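Local coordinates for beta 1-3 glucanase (Clostridium beijerinckii NCIMB 8052, PDB 5H4E), which probably hydrolyses beta-1,3-glucans, as a bacterial glucanase domain of glycoside hydrolase family 64, at residues N222-Y225 with F226-Y229; T243-D247 with R248-S252; F333-F336 with W337-S341. All blocks are in the same frame, centred on the assembly; numbering follows the deposited sequence.

Interaction 1. Residues N222-Y225 with F226-Y229; sequences NAHY and FDSY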
# COMPACT_ATOMS: atom_id res chain seq x y z
N ASN A 222 13.31 -13.11 11.77
CA ASN A 222 11.91 -13.52 11.91
C ASN A 222 11.32 -14.17 10.66
O ASN A 222 10.10 -14.12 10.43
CB ASN A 222 11.06 -12.32 12.32
CG ASN A 222 11.61 -11.61 13.55
OD1 ASN A 222 11.90 -10.42 13.50
ND2 ASN A 222 11.75 -12.35 14.64
N ALA A 223 12.19 -14.78 9.87
CA ALA A 223 11.83 -15.36 8.58
C ALA A 223 10.76 -16.43 8.68
O ALA A 223 10.05 -16.71 7.70
CB ALA A 223 13.07 -15.95 7.91
N HIS A 224 10.65 -17.04 9.86
CA HIS A 224 9.74 -18.17 10.04
C HIS A 224 8.63 -17.87 11.05
O HIS A 224 8.02 -18.78 11.59
CB HIS A 224 10.54 -19.40 10.46
CG HIS A 224 11.58 -19.78 9.46
ND1 HIS A 224 11.27 -20.41 8.28
CD2 HIS A 224 12.92 -19.57 9.44
CE1 HIS A 224 12.38 -20.59 7.58
NE2 HIS A 224 13.39 -20.10 8.27
N TYR A 225 8.36 -16.59 11.26
CA TYR A 225 7.43 -16.14 12.30
C TYR A 225 6.05 -16.81 12.21
O TYR A 225 5.47 -17.17 13.22
CB TYR A 225 7.27 -14.61 12.23
CG TYR A 225 6.31 -14.02 13.25
CD1 TYR A 225 6.59 -14.07 14.61
CD2 TYR A 225 5.14 -13.39 12.84
CE1 TYR A 225 5.71 -13.54 15.55
CE2 TYR A 225 4.26 -12.85 13.76
CZ TYR A 225 4.54 -12.93 15.10
OH TYR A 225 3.65 -12.39 16.00
N PHE A 226 5.54 -17.00 11.00
CA PHE A 226 4.19 -17.55 10.86
C PHE A 226 4.15 -19.07 10.67
O PHE A 226 3.07 -19.64 10.59
CB PHE A 226 3.47 -16.90 9.69
CG PHE A 226 2.77 -15.61 10.04
CD1 PHE A 226 1.53 -15.62 10.67
CD2 PHE A 226 3.34 -14.39 9.71
CE1 PHE A 226 0.88 -14.44 10.98
CE2 PHE A 226 2.69 -13.21 10.04
CZ PHE A 226 1.47 -13.23 10.67
N ASP A 227 5.31 -19.71 10.58
CA ASP A 227 5.40 -21.10 10.12
C ASP A 227 4.58 -22.11 10.93
O ASP A 227 3.86 -22.92 10.36
CB ASP A 227 6.86 -21.54 10.10
CG ASP A 227 7.63 -20.95 8.93
OD1 ASP A 227 7.21 -19.91 8.40
OD2 ASP A 227 8.66 -21.55 8.55
N SER A 228 4.73 -22.09 12.24
CA SER A 228 4.02 -23.06 13.07
C SER A 228 2.51 -22.89 12.95
O SER A 228 1.77 -23.88 12.90
CB SER A 228 4.45 -22.95 14.53
OG SER A 228 3.65 -23.84 15.31
N TYR A 229 2.06 -21.64 12.87
CA TYR A 229 0.62 -21.34 12.77
C TYR A 229 0.13 -21.83 11.42
O TYR A 229 -0.91 -22.48 11.34
CB TYR A 229 0.38 -19.83 12.95
CG TYR A 229 -1.07 -19.34 12.81
CD1 TYR A 229 -2.13 -19.98 13.45
CD2 TYR A 229 -1.35 -18.20 12.05
CE1 TYR A 229 -3.43 -19.51 13.33
CE2 TYR A 229 -2.66 -17.73 11.92
CZ TYR A 229 -3.69 -18.39 12.57
OH TYR A 229 -5.00 -17.93 12.45
O HOH W 1 7.09 -20.46 13.59
O HOH W 2 3.86 -19.43 14.07
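Tyr225 and Phe226, neighbours in sequence, meet as a T-shaped pair: the edge of the tyrosine ring is directed at one face of the phenylalanine ring, with the planes 80° apart. The touching edge is that of Tyr225 CD2, which lies 3.7 Å from Phe226 CE2 and so meets the rim of that face, away from its centre. Tyr225 reaches this position with CG anti to the backbone N (chi1 179°).

A polar pair stands beside the aromatic one. His224 ND1 donates to Asp227 OD2 at 2.9 Å, the imidazole plane nearly perpendicular to the carboxylate; the nitrogen comes from above the carboxylate plane, and the bond is bent (146°). The backbone supports the same pairing, since Asp227 N bonds to His224 O at 3.0 Å and closes a type I turn. The other carboxylate oxygen, Asp227 OD1, is hydrogen-bonded to Thr279 OG1. Two waters bridge onward, from His224 O to Ser228 N and from Tyr225 O to Tyr229 N.

The contacts lie where a loop runs into the first turn of helix 227-236. Thr279 begins helix 279-284, on whose Val282 and Leu283 Phe226 packs, while Tyr225 touches Glu196 of helix 195-198.

Interaction 2. Residues T243-D247 with R248-S252; sequences TFTCD and RGTYS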
# COMPACT_ATOMS: atom_id res chain seq x y z
N THR A 243 -15.27 -22.70 5.99
CA THR A 243 -16.41 -22.17 5.27
C THR A 243 -16.63 -20.71 5.59
O THR A 243 -16.73 -20.34 6.76
CB THR A 243 -17.68 -22.95 5.59
OG1 THR A 243 -17.46 -24.34 5.32
CG2 THR A 243 -18.85 -22.45 4.75
N PHE A 244 -16.70 -19.89 4.55
CA PHE A 244 -16.92 -18.47 4.74
C PHE A 244 -17.79 -17.88 3.64
O PHE A 244 -17.92 -18.43 2.55
CB PHE A 244 -15.58 -17.73 4.84
CG PHE A 244 -14.86 -17.58 3.52
CD1 PHE A 244 -13.97 -18.55 3.08
CD2 PHE A 244 -15.04 -16.44 2.74
CE1 PHE A 244 -13.29 -18.40 1.87
CE2 PHE A 244 -14.36 -16.29 1.54
CZ PHE A 244 -13.50 -17.27 1.10
N THR A 245 -18.40 -16.74 3.96
CA THR A 245 -19.24 -16.03 3.03
C THR A 245 -18.77 -14.60 2.90
O THR A 245 -18.50 -13.94 3.90
CB THR A 245 -20.71 -16.06 3.47
OG1 THR A 245 -21.12 -17.42 3.65
CG2 THR A 245 -21.60 -15.41 2.43
N CYS A 246 -18.64 -14.13 1.66
CA CYS A 246 -18.46 -12.71 1.39
C CYS A 246 -19.48 -12.30 0.34
O CYS A 246 -20.45 -13.02 0.10
CB CYS A 246 -17.02 -12.41 0.92
SG CYS A 246 -16.42 -13.36 -0.51
N ASP A 247 -19.28 -11.14 -0.29
CA ASP A 247 -20.22 -10.67 -1.30
C ASP A 247 -20.32 -11.62 -2.50
O ASP A 247 -21.41 -11.82 -3.05
CB ASP A 247 -19.84 -9.26 -1.78
CG ASP A 247 -20.29 -8.18 -0.82
OD1 ASP A 247 -20.68 -8.51 0.32
OD2 ASP A 247 -20.26 -6.99 -1.21
N ARG A 248 -19.19 -12.21 -2.89
CA ARG A 248 -19.12 -13.07 -4.07
C ARG A 248 -19.86 -14.40 -3.92
O ARG A 248 -20.22 -15.04 -4.92
CB ARG A 248 -17.66 -13.37 -4.42
CG ARG A 248 -16.83 -12.14 -4.69
CD ARG A 248 -15.46 -12.54 -5.20
NE ARG A 248 -15.53 -13.48 -6.33
CZ ARG A 248 -15.57 -13.11 -7.60
NH1 ARG A 248 -15.54 -11.82 -7.92
NH2 ARG A 248 -15.63 -14.02 -8.56
N GLY A 249 -20.08 -14.81 -2.67
CA GLY A 249 -20.80 -16.04 -2.39
C GLY A 249 -20.20 -16.77 -1.21
O GLY A 249 -19.38 -16.21 -0.48
N THR A 250 -20.60 -18.03 -1.04
CA THR A 250 -20.06 -18.84 0.05
C THR A 250 -19.07 -19.88 -0.48
O THR A 250 -19.39 -20.69 -1.37
CB THR A 250 -21.17 -19.56 0.84
OG1 THR A 250 -22.09 -18.58 1.35
CG2 THR A 250 -20.57 -20.34 2.01
N TYR A 251 -17.86 -19.84 0.08
CA TYR A 251 -16.80 -20.75 -0.31
C TYR A 251 -16.51 -21.74 0.81
O TYR A 251 -16.55 -21.37 1.98
CB TYR A 251 -15.53 -19.97 -0.65
CG TYR A 251 -15.68 -18.99 -1.79
CD1 TYR A 251 -15.41 -19.38 -3.10
CD2 TYR A 251 -16.07 -17.67 -1.56
CE1 TYR A 251 -15.53 -18.48 -4.15
CE2 TYR A 251 -16.21 -16.77 -2.61
CZ TYR A 251 -15.93 -17.18 -3.90
OH TYR A 251 -16.05 -16.28 -4.94
N SER A 252 -16.20 -22.98 0.46
CA SER A 252 -15.82 -23.96 1.47
C SER A 252 -14.57 -24.69 1.04
O SER A 252 -14.47 -25.15 -0.09
CB SER A 252 -16.98 -24.94 1.71
OG SER A 252 -16.76 -25.70 2.89
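A tight antiparallel beta hairpin, strands 242-246 and 249-256, turns back on itself at Asp247 and Arg248, and its two faces illustrate how one backbone ladder can carry different chemistries. Phe244 and Tyr251 form a hydrogen-bonded pair, with Phe244 N to Tyr251 O at 3.0 Å and Tyr251 N to Phe244 O at 2.8 Å. Non-hydrogen-bonded pairs flank it, Thr243 with Ser252 and Thr245 with Thr250. Gly249, at the return from the turn, has a positive phi (142°), a backbone shape that suits glycine.

The threonine face is hydroxylic. Thr245 OG1 and Thr250 OG1 share a hydrogen bond of 2.8 Å, and farther along Thr243 OG1 stands 2.9 Å from Ser252 OG, which is also bonded to Glu241.

On the face of Phe244 and Tyr251 the contact is aromatic. The ring planes are inclined by only 26°, yet the rings are too far displaced to stack; instead Tyr251 CB makes an off-centre CH-pi contact with the Phe244 ring, 3.7 Å from Phe244 CE1. Phe244 CG sits between its backbone N and carbonyl carbon (chi1 74°), a turn that brings CE1 and CZ of the ring against Tyr251 CB. Cys246 SG comes to the edge of the Tyr251 ring, 4.0 Å from Tyr251 CE2. Beneath this face runs helix 294-309, whose Ile299 and Gln302 touch Tyr251 and Phe244. Its Asp295 is hydrogen-bonded to Tyr251 OH and forms a salt bridge with Arg248, and Arg248 NE, with the acceptor in its guanidinium plane, donates to Tyr251 OH at 3.2 Å.

Interaction 3. Residues F333-F336 with W337-S341; sequences FAKF and WHDHS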
# COMPACT_ATOMS: atom_id res chain seq x y z
N PHE A 333 2.46 -5.17 13.35
CA PHE A 333 2.71 -3.94 12.60
C PHE A 333 1.37 -3.38 12.05
O PHE A 333 0.99 -2.24 12.32
CB PHE A 333 3.73 -4.20 11.49
CG PHE A 333 3.93 -3.05 10.52
CD1 PHE A 333 3.15 -2.95 9.37
CD2 PHE A 333 4.91 -2.09 10.75
CE1 PHE A 333 3.33 -1.89 8.47
CE2 PHE A 333 5.11 -1.03 9.85
CZ PHE A 333 4.31 -0.93 8.71
N ALA A 334 0.64 -4.21 11.31
CA ALA A 334 -0.63 -3.78 10.72
C ALA A 334 -1.61 -3.32 11.80
O ALA A 334 -2.25 -2.28 11.67
CB ALA A 334 -1.25 -4.91 9.90
N LYS A 335 -1.72 -4.12 12.85
CA LYS A 335 -2.63 -3.81 13.95
C LYS A 335 -2.33 -2.44 14.56
O LYS A 335 -3.25 -1.67 14.87
CB LYS A 335 -2.57 -4.91 15.01
CG LYS A 335 -3.30 -4.61 16.34
CD LYS A 335 -4.80 -4.30 16.21
CE LYS A 335 -5.50 -4.36 17.59
NZ LYS A 335 -6.94 -3.93 17.54
N PHE A 336 -1.04 -2.10 14.71
CA PHE A 336 -0.71 -0.77 15.24
C PHE A 336 -1.35 0.37 14.41
O PHE A 336 -1.90 1.32 14.97
CB PHE A 336 0.81 -0.55 15.33
CG PHE A 336 1.16 0.71 16.08
CD1 PHE A 336 1.45 1.89 15.41
CD2 PHE A 336 1.14 0.72 17.47
CE1 PHE A 336 1.74 3.06 16.11
CE2 PHE A 336 1.44 1.88 18.17
CZ PHE A 336 1.73 3.05 17.49
N TRP A 337 -1.28 0.28 13.09
CA TRP A 337 -1.79 1.40 12.28
C TRP A 337 -3.32 1.45 12.37
O TRP A 337 -3.90 2.53 12.45
CB TRP A 337 -1.25 1.31 10.83
CG TRP A 337 0.25 1.23 10.93
CD1 TRP A 337 1.06 0.19 10.57
CD2 TRP A 337 1.10 2.20 11.56
NE1 TRP A 337 2.37 0.47 10.92
CE2 TRP A 337 2.41 1.70 11.53
CE3 TRP A 337 0.88 3.47 12.12
CZ2 TRP A 337 3.49 2.40 12.05
CZ3 TRP A 337 1.94 4.15 12.65
CH2 TRP A 337 3.23 3.62 12.61
N HIS A 338 -3.96 0.29 12.45
CA HIS A 338 -5.40 0.27 12.65
C HIS A 338 -5.74 0.97 13.97
O HIS A 338 -6.70 1.74 14.04
CB HIS A 338 -5.95 -1.16 12.63
CG HIS A 338 -5.98 -1.76 11.26
ND1 HIS A 338 -6.99 -1.51 10.37
CD2 HIS A 338 -5.10 -2.57 10.62
CE1 HIS A 338 -6.74 -2.15 9.23
NE2 HIS A 338 -5.60 -2.80 9.36
N ASP A 339 -4.92 0.74 14.99
CA ASP A 339 -5.19 1.32 16.31
C ASP A 339 -4.88 2.81 16.34
O ASP A 339 -5.20 3.49 17.31
CB ASP A 339 -4.39 0.59 17.40
CG ASP A 339 -4.99 -0.76 17.76
OD1 ASP A 339 -6.15 -1.03 17.40
OD2 ASP A 339 -4.28 -1.55 18.42
N HIS A 340 -4.25 3.31 15.28
CA HIS A 340 -3.93 4.74 15.19
C HIS A 340 -4.34 5.33 13.85
O HIS A 340 -3.52 5.85 13.11
CB HIS A 340 -2.44 4.95 15.46
CG HIS A 340 -2.03 4.53 16.83
ND1 HIS A 340 -1.78 3.21 17.16
CD2 HIS A 340 -1.93 5.23 17.99
CE1 HIS A 340 -1.50 3.12 18.45
NE2 HIS A 340 -1.59 4.33 18.97
N SER A 341 -5.63 5.26 13.56
CA SER A 341 -6.16 5.79 12.31
C SER A 341 -7.64 6.12 12.50
O SER A 341 -8.27 5.62 13.43
CB SER A 341 -5.99 4.78 11.18
OG SER A 341 -6.69 3.58 11.47
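His340 is held to Phe336 twice over, by a hydrogen bond from its ring edge and by a stack on its ring face. His340 ND1 donates to the carbonyl oxygen Phe336 O at 2.9 Å in a nearly straight bond (165°) lying in the imidazole plane, a side-chain bond to a carbonyl of the last helical turn. The same imidazole is offset-stacked on the Phe336 ring, with planes 25° apart and ND1 over the centre of the phenylalanine face. The bond helps to fix the rotation of the imidazole against the phenylalanine.

Two T-shaped contacts extend the cluster. Trp337 points its NE1 edge at the middle of the Phe333 face, 3.3 Å from Phe333 CZ, while one face of its six-membered ring receives the edge of Phe336, Phe336 CD1 lying 3.6 Å from Trp337 CZ3. Trp337 CG is anti to its own carbonyl carbon (chi1 -55°), which swings the indole back toward Phe333, one turn earlier.

Elsewhere on the helix, Lys335 NZ makes an i to i+4 salt bridge with the syn lone pair of Asp339 OD1 at 3.0 Å; Lys335 CE lies beside Asp339 OD2.

The cluster joins helix 332-339 to its neighbours: Phe336 and His340 pack on helix 182-192, Phe333 and Trp337 both touch Ile206 of strand 206-207, and Trp337 stacks on Phe158 of strand 157-158.

All three are local contacts along continuous chain, and they show chemistry following depth. Interaction 3 is the buried one, its centre about 14 Å from the centre of the chain, and it relies mainly on aromatic rings within a single helix, with a histidine-to-carbonyl bond among the rings and a salt bridge toward the exposed side. Interaction 2 is a surface hairpin, divided between hydroxyl pairs and an aromatic face covered by a helix. Interaction 1 is intermediate, a loop entering a helix with one ring pair, one histidine-carboxylate bond and bridging waters. The next regular element after helix 227-236 is the first hairpin strand of interaction 2. None touches another; interactions 1 and 3 come nearest, about 8 Å between closest atoms.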